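Local coordinates for protein sphingomyelinase-c (Listeria ivanovii, PDB 1ZWX) that belongs to the endonuclease/exonuclease/phosphatase family of enzymes and is built on the DNase I-like fold, at residues V18-R23 against H62-N67; A39-M44 against Q286-H291; A218-Q223 against W262-L267; S271-V276 against T282-D287. All coordinates share one frame; numbering follows the deposited sequence.

Interaction 1 (V18-R23 against H62-N67); sequences VYLFSR and HRLLNN
Leu64 is the one side chain that the helix sends into this contact, and it meets Val18 and Leu20 at the C-terminal end of strand 12-20. The setting is the helix-on-sheet layering of the DNase I-like fold: helix 58-67 runs beside a mixed sheet in which strand 12-20 is an inner strand, and the approach is wide, with the CA atoms of Leu20 and Leu64 9.7 Å apart.

The contact across the segments is wholly apolar. A single methyl of Leu64, CD2, serves both partners: it lies 4.0 Å from CD1 of Leu20 and 4.2 Å from CG2 of Val18. Leu64 swings CG to the far side from its own backbone N (chi1 172°), which carries the branch toward the strand. Val18 and Leu64 come tip to tip, whereas Leu20 and Leu64 cross obliquely. All three residues are buried, but they touch lightly and share their surroundings with others: Leu64 also packs on Leu52 of strand 49-55, and Val18 on Ile38 of helix 31-39.

Polar bonds fasten the two segments separately rather than to one another. Arg63 forms a salt bridge with Asp36, tying helix 58-67 to helix 31-39, and Arg23 forms another with Asp57 just ahead of the helix.

Backbone bonds of the last helical turn span Leu64. Asn66 N donates to His62 O at 2.9 Å, and Asn67 N to Arg63 O at 2.8 Å.

Interaction 2 (A39-M44 against Q286-H291); sequences AQADYM and QDFSDH. With PO4 (phosphate ion), chain B.
Tyr43 drives its edge into the face of Phe288, a T-shaped aromatic pair joining two loops of the DNase I-like fold: the one after helix 31-39 and the one that leads into strand 294-298. The ring centroids are 5.2 Å apart and the planes stand at 66°.

This is the tight part. CE2 of Tyr43 is poised over the centre of the Phe288 ring, 3.7 Å above its plane. The phenol reaches there because CG of Tyr43 is tucked between the backbone N and the carbonyl carbon (chi1 80°). Ala41 adds its methyl, CB lying 3.7 Å from CZ of Phe288, and Ile38 packs against both side chains. Met44 CG rests over a face of the Tyr43 ring, toward its rim. Met44 N bonds to Ala41 O at 3.2 Å, folding this short 3-10 segment.

The other side is looser: Gln40 and Asp42 are exposed and take no part in gripping Phe288. Beyond Phe288 the chain turns away, shaped by an ST turn in which His291 N donates to Ser289 OG at 3.0 Å, nearly straight at 171°. Ser289 OG is also bonded to Asn17 O. The turn leads into His291 and probably helps to place it; its ND1 is bonded to Asp248, in a place consistent with the active-site pocket of this fold. At the ring edge, His291 NE2 donates to O2 of the bound phosphate ion at 2.7 Å.

Interaction 3 (A218-Q223 against W262-L267); sequences ANFNGQ and WHNKVL
Asn264 and Phe220 touch through carbon atoms, and Asn264 can be followed outward from there. Its CB lies 4.0 Å from CE1 of Phe220, whose ring plane is turned 58° from the amide. CG stands anti to the carbonyl carbon (chi1 -81°), which turns the amide back along its own strand. There ND2 donates to His263 O at 2.8 Å; the acceptor lies close to the amide plane, but the N-H comes in from above the carbonyl plane. The other tip atom, OD1, takes the backbone N-H of Ile250 in strand 248-252.

Strand 262-266 is an outermost strand of one of the two large mixed sheets of the DNase I-like fold. His263 and Lys265 pair with strand 294-298, while the backbone of Asn264 turns to the loop 218-223 and is joined to it by water. One water accepts from Asn264 N at 2.9 Å and is bonded to Ala218 O. Another accepts from Asn221 N at 2.7 Å and donates to Asn264 O.

Ala218 also meets His263 directly. Its CB lies 3.7 Å from CE1 of His263, and His263 ND1 makes only a weak hydrogen bond to Ala218 O at 3.3 Å; the other ring nitrogen, NE2, is bonded to Ser261 OG.

Interaction 4 (S271-V276 against T282-D287); sequences SPQWSV and TYTYQD
The shortest sound polar bond runs from Tyr285 N to Trp274 O, 2.7 Å and almost straight at 173°; from the same strand the CA of Thr284 adds a CA-H...O contact to that oxygen at 3.3 Å. Trp274 N returns a bond to Tyr285 O, so these two residues are a hydrogen-bonded antiparallel pair, as are Val276 and Tyr283.

The indole of Trp274 turns along the strands because CG sits between the backbone N and the carbonyl carbon (chi1 57°). Its NE1 thereby reaches Asp287 O, 2.9 Å away and close to the indole plane. Tyr285 crosses over the indole face. Its CB makes a CH-pi contact 3.9 Å from the centroid of the six-membered ring, while CD1 of Tyr285 comes within 3.4 Å of CH2 of Trp274. The two rings are inclined at 40°, an oblique meeting.

All this belongs to a beta hairpin, strands 274-278 and 281-285, standing apart from the two large sheets. At its base the indole packs on His33, Arg34 and Leu37 of helix 31-39, and Trp29 meets the ring of Tyr285. On the same hairpin face Val276 puts CG2 at the edge of the Tyr285 ring, 4.0 Å from CE1.

The reverse face is exposed and polar. Ser275 and Thr284, a non-hydrogen-bonded pair, join through OG and OG1 at 2.8 Å, either able to donate, and the methyl CG2 of Thr284 lies against the amide of Gln273. Where the strands lead back into the body, Ser271 N donates to Gln286 O at 2.9 Å.

How the interactions relate
Interaction 2 lies between the others, its centre about 12 Å from those of interactions 1 and 4. It touches interaction 1 where Ala39 meets Asn67, interaction 4 where Phe288 meets Ser271, and interaction 3 through Tyr43 and Leu267. Interactions 1 and 3 reach the same six-stranded sheet from opposite sides of the chain's centre, their centres about 27 Å apart. In sequence the segments of interactions 1 and 2 alternate; interaction 1 closes before interactions 3 and 4 open, interaction 3 is nested within the loop closed by interaction 2, and interactions 2 and 4 share Gln286 and Asp287. There the chain leaves the projecting hairpin for strand 294-298, passing His291, which binds the phosphate ion.

Interaction 1 (V18-R23 against H62-N67)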
# COMPACT_ATOMS: atom_id res chain seq x y z
N VAL A 18 -3.41 2.00 -5.63
CA VAL A 18 -4.17 1.94 -6.88
C VAL A 18 -5.00 3.23 -7.17
O VAL A 18 -5.67 3.30 -8.20
CB VAL A 18 -5.11 0.70 -6.92
CG1 VAL A 18 -4.26 -0.61 -6.95
CG2 VAL A 18 -6.04 0.69 -5.75
N TYR A 19 -4.94 4.20 -6.27
CA TYR A 19 -5.58 5.50 -6.56
C TYR A 19 -7.03 5.35 -7.03
O TYR A 19 -7.35 5.73 -8.17
CB TYR A 19 -4.75 6.20 -7.63
CG TYR A 19 -5.19 7.61 -7.97
CD1 TYR A 19 -5.52 8.52 -6.98
CD2 TYR A 19 -5.22 8.05 -9.29
CE1 TYR A 19 -5.90 9.83 -7.27
CE2 TYR A 19 -5.58 9.37 -9.60
CZ TYR A 19 -5.91 10.25 -8.58
OH TYR A 19 -6.30 11.57 -8.87
N LEU A 20 -7.89 4.81 -6.17
CA LEU A 20 -9.34 4.71 -6.40
C LEU A 20 -10.09 5.64 -5.45
O LEU A 20 -10.68 5.24 -4.44
CB LEU A 20 -9.86 3.26 -6.31
CG LEU A 20 -9.22 2.25 -7.31
CD1 LEU A 20 -9.69 0.83 -6.98
CD2 LEU A 20 -9.39 2.54 -8.86
N PHE A 21 -10.02 6.92 -5.78
CA PHE A 21 -10.71 7.94 -4.98
C PHE A 21 -12.22 7.83 -5.10
O PHE A 21 -12.74 7.28 -6.07
CB PHE A 21 -10.24 9.31 -5.43
CG PHE A 21 -8.96 9.77 -4.75
CD1 PHE A 21 -8.05 8.84 -4.19
CD2 PHE A 21 -8.65 11.14 -4.68
CE1 PHE A 21 -6.85 9.29 -3.56
CE2 PHE A 21 -7.47 11.59 -4.05
CZ PHE A 21 -6.56 10.64 -3.51
N SER A 22 -12.91 8.34 -4.08
CA SER A 22 -14.37 8.42 -4.07
C SER A 22 -14.93 8.99 -5.39
O SER A 22 -14.55 10.07 -5.79
CB SER A 22 -14.81 9.34 -2.94
OG SER A 22 -16.12 9.82 -3.16
N ARG A 23 -15.84 8.25 -6.04
CA ARG A 23 -16.44 8.72 -7.31
C ARG A 23 -17.48 9.82 -7.02
O ARG A 23 -17.88 10.56 -7.93
CB ARG A 23 -17.08 7.55 -8.08
CG ARG A 23 -16.07 6.60 -8.80
CD ARG A 23 -16.79 5.35 -9.37
NE ARG A 23 -17.75 4.81 -8.43
CZ ARG A 23 -19.03 4.54 -8.70
NH1 ARG A 23 -19.53 4.71 -9.93
NH2 ARG A 23 -19.79 4.11 -7.72
N HIS A 62 -14.72 -2.58 -4.28
CA HIS A 62 -15.45 -3.86 -4.33
C HIS A 62 -15.22 -4.59 -5.64
O HIS A 62 -14.90 -5.78 -5.65
CB HIS A 62 -16.93 -3.67 -4.03
CG HIS A 62 -17.75 -4.92 -4.19
ND1 HIS A 62 -18.48 -5.20 -5.33
CD2 HIS A 62 -17.94 -5.97 -3.35
CE1 HIS A 62 -19.09 -6.36 -5.18
NE2 HIS A 62 -18.79 -6.85 -3.99
N ARG A 63 -15.31 -3.87 -6.76
CA ARG A 63 -15.01 -4.49 -8.04
C ARG A 63 -13.60 -5.07 -8.12
O ARG A 63 -13.40 -6.23 -8.59
CB ARG A 63 -15.27 -3.54 -9.22
CG ARG A 63 -14.93 -4.21 -10.55
CD ARG A 63 -15.16 -3.31 -11.72
NE ARG A 63 -16.58 -3.26 -12.04
CZ ARG A 63 -17.07 -2.69 -13.14
NH1 ARG A 63 -16.25 -2.13 -14.02
NH2 ARG A 63 -18.38 -2.68 -13.34
N LEU A 64 -12.59 -4.28 -7.74
CA LEU A 64 -11.21 -4.74 -7.83
C LEU A 64 -11.01 -6.00 -6.97
O LEU A 64 -10.43 -6.98 -7.44
CB LEU A 64 -10.24 -3.63 -7.38
CG LEU A 64 -8.78 -4.03 -7.26
CD1 LEU A 64 -8.19 -4.61 -8.55
CD2 LEU A 64 -8.00 -2.82 -6.80
N LEU A 65 -11.48 -5.96 -5.74
CA LEU A 65 -11.28 -7.06 -4.81
C LEU A 65 -12.01 -8.30 -5.35
O LEU A 65 -11.52 -9.42 -5.29
CB LEU A 65 -11.80 -6.68 -3.43
CG LEU A 65 -10.86 -5.65 -2.76
CD1 LEU A 65 -11.53 -5.10 -1.56
CD2 LEU A 65 -9.55 -6.36 -2.40
N ASN A 66 -13.18 -8.07 -5.93
CA ASN A 66 -13.89 -9.15 -6.61
C ASN A 66 -13.20 -9.77 -7.80
O ASN A 66 -13.13 -11.00 -7.92
CB ASN A 66 -15.31 -8.72 -6.93
CG ASN A 66 -16.28 -9.41 -6.07
OD1 ASN A 66 -16.66 -8.92 -5.00
ND2 ASN A 66 -16.63 -10.62 -6.47
N ASN A 67 -12.67 -8.91 -8.67
CA ASN A 67 -11.86 -9.33 -9.80
C ASN A 67 -10.64 -10.14 -9.38
O ASN A 67 -10.10 -10.92 -10.18
CB ASN A 67 -11.35 -8.12 -10.58
CG ASN A 67 -12.45 -7.37 -11.34
OD1 ASN A 67 -13.56 -7.85 -11.45
ND2 ASN A 67 -12.12 -6.17 -11.85

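Interaction 2 (A39-M44 against Q286-H291)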
# COMPACT_ATOMS: atom_id res chain seq x y z
N ALA A 39 -6.73 -5.65 -12.22
CA ALA A 39 -6.90 -7.07 -11.93
C ALA A 39 -6.55 -7.99 -13.13
O ALA A 39 -6.20 -9.17 -12.93
CB ALA A 39 -8.30 -7.36 -11.42
N GLN A 40 -6.62 -7.43 -14.34
CA GLN A 40 -6.24 -8.14 -15.60
C GLN A 40 -4.77 -8.03 -15.96
O GLN A 40 -4.32 -8.66 -16.92
CB GLN A 40 -7.06 -7.59 -16.78
CG GLN A 40 -8.56 -7.92 -16.70
CD GLN A 40 -9.41 -7.08 -17.64
OE1 GLN A 40 -8.90 -6.30 -18.47
NE2 GLN A 40 -10.70 -7.24 -17.52
N ALA A 41 -4.01 -7.23 -15.21
CA ALA A 41 -2.63 -6.93 -15.58
C ALA A 41 -1.70 -8.08 -15.14
O ALA A 41 -1.95 -8.75 -14.13
CB ALA A 41 -2.16 -5.62 -14.94
N ASP A 42 -0.63 -8.27 -15.91
CA ASP A 42 0.37 -9.29 -15.60
C ASP A 42 1.06 -9.07 -14.26
O ASP A 42 1.35 -10.05 -13.56
CB ASP A 42 1.37 -9.41 -16.74
CG ASP A 42 0.78 -10.09 -17.97
OD1 ASP A 42 -0.31 -10.72 -17.87
OD2 ASP A 42 1.41 -10.00 -19.05
N TYR A 43 1.28 -7.80 -13.88
CA TYR A 43 1.99 -7.55 -12.63
C TYR A 43 1.21 -8.04 -11.41
O TYR A 43 1.79 -8.26 -10.35
CB TYR A 43 2.41 -6.07 -12.50
CG TYR A 43 1.29 -5.14 -12.03
CD1 TYR A 43 1.03 -4.96 -10.66
CD2 TYR A 43 0.52 -4.43 -12.95
CE1 TYR A 43 0.02 -4.11 -10.23
CE2 TYR A 43 -0.49 -3.56 -12.52
CZ TYR A 43 -0.75 -3.41 -11.17
OH TYR A 43 -1.76 -2.56 -10.75
N MET A 44 -0.10 -8.22 -11.56
CA MET A 44 -0.93 -8.73 -10.47
C MET A 44 -0.92 -10.25 -10.34
O MET A 44 -1.40 -10.79 -9.35
CB MET A 44 -2.36 -8.19 -10.58
CG MET A 44 -2.45 -6.73 -10.11
SD MET A 44 -2.20 -6.64 -8.31
CE MET A 44 -2.70 -4.94 -7.95
N GLN A 286 -2.76 6.34 -19.72
CA GLN A 286 -2.16 5.03 -19.99
C GLN A 286 -1.44 4.46 -18.76
O GLN A 286 -0.44 3.71 -18.89
CB GLN A 286 -1.19 5.17 -21.17
CG GLN A 286 -0.14 6.21 -20.93
CD GLN A 286 0.85 6.30 -22.06
OE1 GLN A 286 1.97 6.79 -21.88
NE2 GLN A 286 0.45 5.83 -23.23
N ASP A 287 -1.94 4.81 -17.58
CA ASP A 287 -1.42 4.28 -16.33
C ASP A 287 -2.51 3.68 -15.50
O ASP A 287 -3.68 4.07 -15.63
CB ASP A 287 -0.58 5.31 -15.57
CG ASP A 287 0.73 5.63 -16.29
OD1 ASP A 287 0.77 6.61 -17.09
OD2 ASP A 287 1.75 4.91 -16.08
N PHE A 288 -2.15 2.70 -14.67
CA PHE A 288 -3.09 1.99 -13.80
C PHE A 288 -3.47 2.85 -12.60
O PHE A 288 -4.55 2.67 -12.03
CB PHE A 288 -2.44 0.70 -13.25
CG PHE A 288 -2.14 -0.34 -14.32
CD1 PHE A 288 -0.85 -0.53 -14.77
CD2 PHE A 288 -3.15 -1.12 -14.85
CE1 PHE A 288 -0.56 -1.49 -15.78
CE2 PHE A 288 -2.87 -2.08 -15.86
CZ PHE A 288 -1.60 -2.26 -16.30
N SER A 289 -2.55 3.71 -12.21
CA SER A 289 -2.68 4.52 -11.00
C SER A 289 -1.67 5.67 -11.09
O SER A 289 -0.83 5.68 -12.01
CB SER A 289 -2.42 3.65 -9.76
OG SER A 289 -2.03 4.44 -8.65
N ASP A 290 -1.74 6.62 -10.16
CA ASP A 290 -0.72 7.66 -10.13
C ASP A 290 0.56 7.22 -9.41
O ASP A 290 1.56 7.95 -9.44
CB ASP A 290 -1.28 8.99 -9.57
CG ASP A 290 -1.70 8.93 -8.10
OD1 ASP A 290 -1.83 7.83 -7.50
OD2 ASP A 290 -1.93 10.03 -7.52
N HIS A 291 0.51 6.04 -8.75
CA HIS A 291 1.72 5.42 -8.17
C HIS A 291 2.06 4.22 -9.03
O HIS A 291 1.16 3.56 -9.55
CB HIS A 291 1.51 4.92 -6.75
CG HIS A 291 1.42 6.00 -5.71
ND1 HIS A 291 2.39 6.19 -4.75
CD2 HIS A 291 0.46 6.93 -5.46
CE1 HIS A 291 2.05 7.21 -3.97
NE2 HIS A 291 0.88 7.67 -4.38
P PO4 B . -1.40 10.67 -2.91
O1 PO4 B . -1.45 11.89 -3.82
O2 PO4 B . -1.05 9.44 -3.72
O3 PO4 B . -0.29 10.83 -1.88
O4 PO4 B . -2.76 10.51 -2.26

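Interaction 3 (A218-Q223 against W262-L267)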
# COMPACT_ATOMS: atom_id res chain seq x y z
N ALA A 218 17.97 -5.06 -0.28
CA ALA A 218 19.30 -5.27 -0.85
C ALA A 218 19.48 -4.59 -2.21
O ALA A 218 18.54 -4.55 -3.04
CB ALA A 218 19.60 -6.77 -0.97
N ASN A 219 20.70 -4.09 -2.45
CA ASN A 219 21.05 -3.39 -3.69
C ASN A 219 19.94 -2.44 -4.12
O ASN A 219 19.44 -2.52 -5.25
CB ASN A 219 21.38 -4.39 -4.80
N PHE A 220 19.55 -1.56 -3.20
CA PHE A 220 18.39 -0.69 -3.40
C PHE A 220 18.66 0.39 -4.43
O PHE A 220 19.68 1.07 -4.35
CB PHE A 220 17.97 -0.04 -2.08
CG PHE A 220 16.57 0.49 -2.11
CD1 PHE A 220 15.48 -0.37 -1.98
CD2 PHE A 220 16.33 1.85 -2.31
CE1 PHE A 220 14.17 0.12 -2.01
CE2 PHE A 220 15.02 2.35 -2.37
CZ PHE A 220 13.95 1.48 -2.21
N ASN A 221 17.76 0.55 -5.39
CA ASN A 221 17.86 1.66 -6.33
C ASN A 221 16.81 2.77 -6.09
O ASN A 221 15.64 2.66 -6.49
CB ASN A 221 17.81 1.16 -7.77
CG ASN A 221 18.01 2.26 -8.79
OD1 ASN A 221 17.72 2.09 -9.96
ND2 ASN A 221 18.50 3.40 -8.34
N GLY A 222 17.27 3.83 -5.44
CA GLY A 222 16.43 4.97 -5.10
C GLY A 222 16.27 5.99 -6.21
O GLY A 222 15.42 6.86 -6.11
N GLN A 223 17.08 5.88 -7.26
CA GLN A 223 16.97 6.76 -8.44
C GLN A 223 15.64 6.54 -9.16
O GLN A 223 15.17 7.40 -9.90
CB GLN A 223 18.16 6.57 -9.39
N TRP A 262 16.70 -9.72 0.34
CA TRP A 262 15.35 -9.13 0.08
C TRP A 262 15.47 -7.87 -0.76
O TRP A 262 16.33 -7.00 -0.50
CB TRP A 262 14.64 -8.82 1.39
CG TRP A 262 13.29 -8.19 1.22
CD1 TRP A 262 12.96 -6.89 1.48
CD2 TRP A 262 12.09 -8.84 0.80
NE1 TRP A 262 11.63 -6.69 1.26
CE2 TRP A 262 11.06 -7.87 0.83
CE3 TRP A 262 11.78 -10.16 0.40
CZ2 TRP A 262 9.75 -8.16 0.45
CZ3 TRP A 262 10.47 -10.45 0.05
CH2 TRP A 262 9.47 -9.45 0.07
N HIS A 263 14.64 -7.80 -1.81
CA HIS A 263 14.72 -6.79 -2.85
C HIS A 263 13.36 -6.13 -3.02
O HIS A 263 12.35 -6.72 -2.64
CB HIS A 263 15.13 -7.44 -4.18
CG HIS A 263 16.46 -8.13 -4.11
ND1 HIS A 263 17.65 -7.47 -4.33
CD2 HIS A 263 16.79 -9.40 -3.79
CE1 HIS A 263 18.65 -8.31 -4.16
NE2 HIS A 263 18.16 -9.49 -3.84
N ASN A 264 13.37 -4.91 -3.57
CA ASN A 264 12.19 -4.22 -4.09
C ASN A 264 12.50 -3.83 -5.52
O ASN A 264 13.61 -3.42 -5.81
CB ASN A 264 11.88 -2.93 -3.31
CG ASN A 264 11.15 -3.17 -2.03
OD1 ASN A 264 10.67 -2.22 -1.39
ND2 ASN A 264 11.07 -4.44 -1.61
N LYS A 265 11.50 -3.92 -6.40
CA LYS A 265 11.60 -3.42 -7.76
C LYS A 265 10.33 -2.62 -8.07
O LYS A 265 9.21 -3.10 -7.85
CB LYS A 265 11.72 -4.58 -8.78
CG LYS A 265 11.85 -4.07 -10.22
CD LYS A 265 12.47 -5.04 -11.20
CE LYS A 265 13.02 -4.27 -12.42
N VAL A 266 10.52 -1.41 -8.60
CA VAL A 266 9.43 -0.56 -9.05
C VAL A 266 9.09 -0.98 -10.48
O VAL A 266 9.98 -1.08 -11.33
CB VAL A 266 9.84 0.94 -9.04
CG1 VAL A 266 8.68 1.83 -9.51
CG2 VAL A 266 10.32 1.36 -7.68
N LEU A 267 7.80 -1.25 -10.72
CA LEU A 267 7.33 -1.61 -12.04
C LEU A 267 6.70 -0.41 -12.75
O LEU A 267 5.70 0.14 -12.29
CB LEU A 267 6.33 -2.77 -11.94
CG LEU A 267 6.77 -3.92 -11.02
CD1 LEU A 267 5.58 -4.84 -10.73
CD2 LEU A 267 7.97 -4.70 -11.62
O HOH W 1 15.98 -3.65 -3.71
O HOH W 2 17.78 -5.05 -6.26
O HOH W 3 15.90 -1.35 -5.81

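Interaction 4 (S271-V276 against T282-D287)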
# COMPACT_ATOMS: atom_id res chain seq x y z
N SER A 271 -0.60 0.89 -18.50
CA SER A 271 -1.85 0.20 -18.71
C SER A 271 -2.22 0.27 -20.21
O SER A 271 -1.60 1.02 -20.96
CB SER A 271 -2.95 0.85 -17.87
OG SER A 271 -3.36 2.10 -18.40
N PRO A 272 -3.25 -0.49 -20.64
CA PRO A 272 -3.87 -0.19 -21.93
C PRO A 272 -4.43 1.25 -21.88
O PRO A 272 -4.77 1.75 -20.79
CB PRO A 272 -5.02 -1.19 -21.99
CG PRO A 272 -4.58 -2.34 -21.16
CD PRO A 272 -3.87 -1.66 -20.00
N GLN A 273 -4.50 1.92 -23.04
CA GLN A 273 -5.05 3.27 -23.10
C GLN A 273 -6.48 3.25 -22.60
O GLN A 273 -7.24 2.33 -22.90
CB GLN A 273 -5.06 3.81 -24.53
CG GLN A 273 -3.74 4.33 -25.02
CD GLN A 273 -3.88 5.76 -25.51
OE1 GLN A 273 -4.69 6.06 -26.41
NE2 GLN A 273 -3.13 6.67 -24.88
N TRP A 274 -6.84 4.28 -21.84
CA TRP A 274 -8.22 4.44 -21.41
C TRP A 274 -8.57 5.94 -21.37
O TRP A 274 -7.69 6.78 -21.23
CB TRP A 274 -8.50 3.74 -20.06
CG TRP A 274 -7.59 4.23 -18.94
CD1 TRP A 274 -6.35 3.75 -18.61
CD2 TRP A 274 -7.88 5.29 -18.03
NE1 TRP A 274 -5.85 4.46 -17.54
CE2 TRP A 274 -6.77 5.40 -17.16
CE3 TRP A 274 -8.97 6.15 -17.85
CZ2 TRP A 274 -6.71 6.36 -16.14
CZ3 TRP A 274 -8.92 7.08 -16.83
CH2 TRP A 274 -7.80 7.18 -15.99
N SER A 275 -9.86 6.22 -21.47
CA SER A 275 -10.36 7.59 -21.62
C SER A 275 -11.55 7.87 -20.72
O SER A 275 -12.36 7.00 -20.43
CB SER A 275 -10.79 7.85 -23.09
OG SER A 275 -9.63 7.98 -23.92
N VAL A 276 -11.65 9.13 -20.31
CA VAL A 276 -12.79 9.58 -19.51
C VAL A 276 -13.27 10.91 -20.11
O VAL A 276 -12.52 11.56 -20.83
CB VAL A 276 -12.40 9.75 -18.02
CG1 VAL A 276 -12.13 8.40 -17.37
CG2 VAL A 276 -11.16 10.62 -17.88
N THR A 282 -12.58 15.09 -23.61
CA THR A 282 -12.08 13.73 -23.41
C THR A 282 -10.67 13.79 -22.88
O THR A 282 -9.87 14.60 -23.35
CB THR A 282 -12.17 12.89 -24.72
OG1 THR A 282 -13.54 12.67 -25.03
CG2 THR A 282 -11.52 11.48 -24.53
N TYR A 283 -10.37 12.96 -21.89
CA TYR A 283 -9.01 12.87 -21.32
C TYR A 283 -8.58 11.41 -21.44
O TYR A 283 -9.36 10.52 -21.15
CB TYR A 283 -9.02 13.29 -19.83
CG TYR A 283 -9.48 14.72 -19.65
CD1 TYR A 283 -10.83 15.04 -19.57
CD2 TYR A 283 -8.55 15.76 -19.60
CE1 TYR A 283 -11.25 16.40 -19.47
CE2 TYR A 283 -8.95 17.11 -19.48
CZ TYR A 283 -10.30 17.40 -19.41
OH TYR A 283 -10.71 18.71 -19.27
N THR A 284 -7.36 11.21 -21.89
CA THR A 284 -6.88 9.87 -22.23
C THR A 284 -5.62 9.60 -21.44
O THR A 284 -4.72 10.42 -21.39
CB THR A 284 -6.61 9.76 -23.74
OG1 THR A 284 -7.84 10.01 -24.42
CG2 THR A 284 -6.11 8.34 -24.13
N TYR A 285 -5.57 8.42 -20.81
CA TYR A 285 -4.43 8.09 -19.96
C TYR A 285 -3.92 6.67 -20.27
O TYR A 285 -4.61 5.90 -20.94
CB TYR A 285 -4.84 8.15 -18.49
CG TYR A 285 -5.34 9.51 -18.05
CD1 TYR A 285 -6.71 9.77 -17.93
CD2 TYR A 285 -4.44 10.54 -17.81
CE1 TYR A 285 -7.16 11.05 -17.53
CE2 TYR A 285 -4.89 11.83 -17.41
CZ TYR A 285 -6.24 12.06 -17.27
OH TYR A 285 -6.66 13.32 -16.88
N GLN A 286 -2.76 6.34 -19.72
CA GLN A 286 -2.16 5.03 -19.99
C GLN A 286 -1.44 4.46 -18.76
O GLN A 286 -0.44 3.71 -18.89
CB GLN A 286 -1.19 5.17 -21.17
CG GLN A 286 -0.14 6.21 -20.93
CD GLN A 286 0.85 6.30 -22.06
OE1 GLN A 286 1.97 6.79 -21.88
NE2 GLN A 286 0.45 5.83 -23.23
N ASP A 287 -1.94 4.81 -17.58
CA ASP A 287 -1.42 4.28 -16.33
C ASP A 287 -2.51 3.68 -15.50
O ASP A 287 -3.68 4.07 -15.63
CB ASP A 287 -0.58 5.31 -15.57
CG ASP A 287 0.73 5.63 -16.29
OD1 ASP A 287 0.77 6.61 -17.09
OD2 ASP A 287 1.75 4.91 -16.08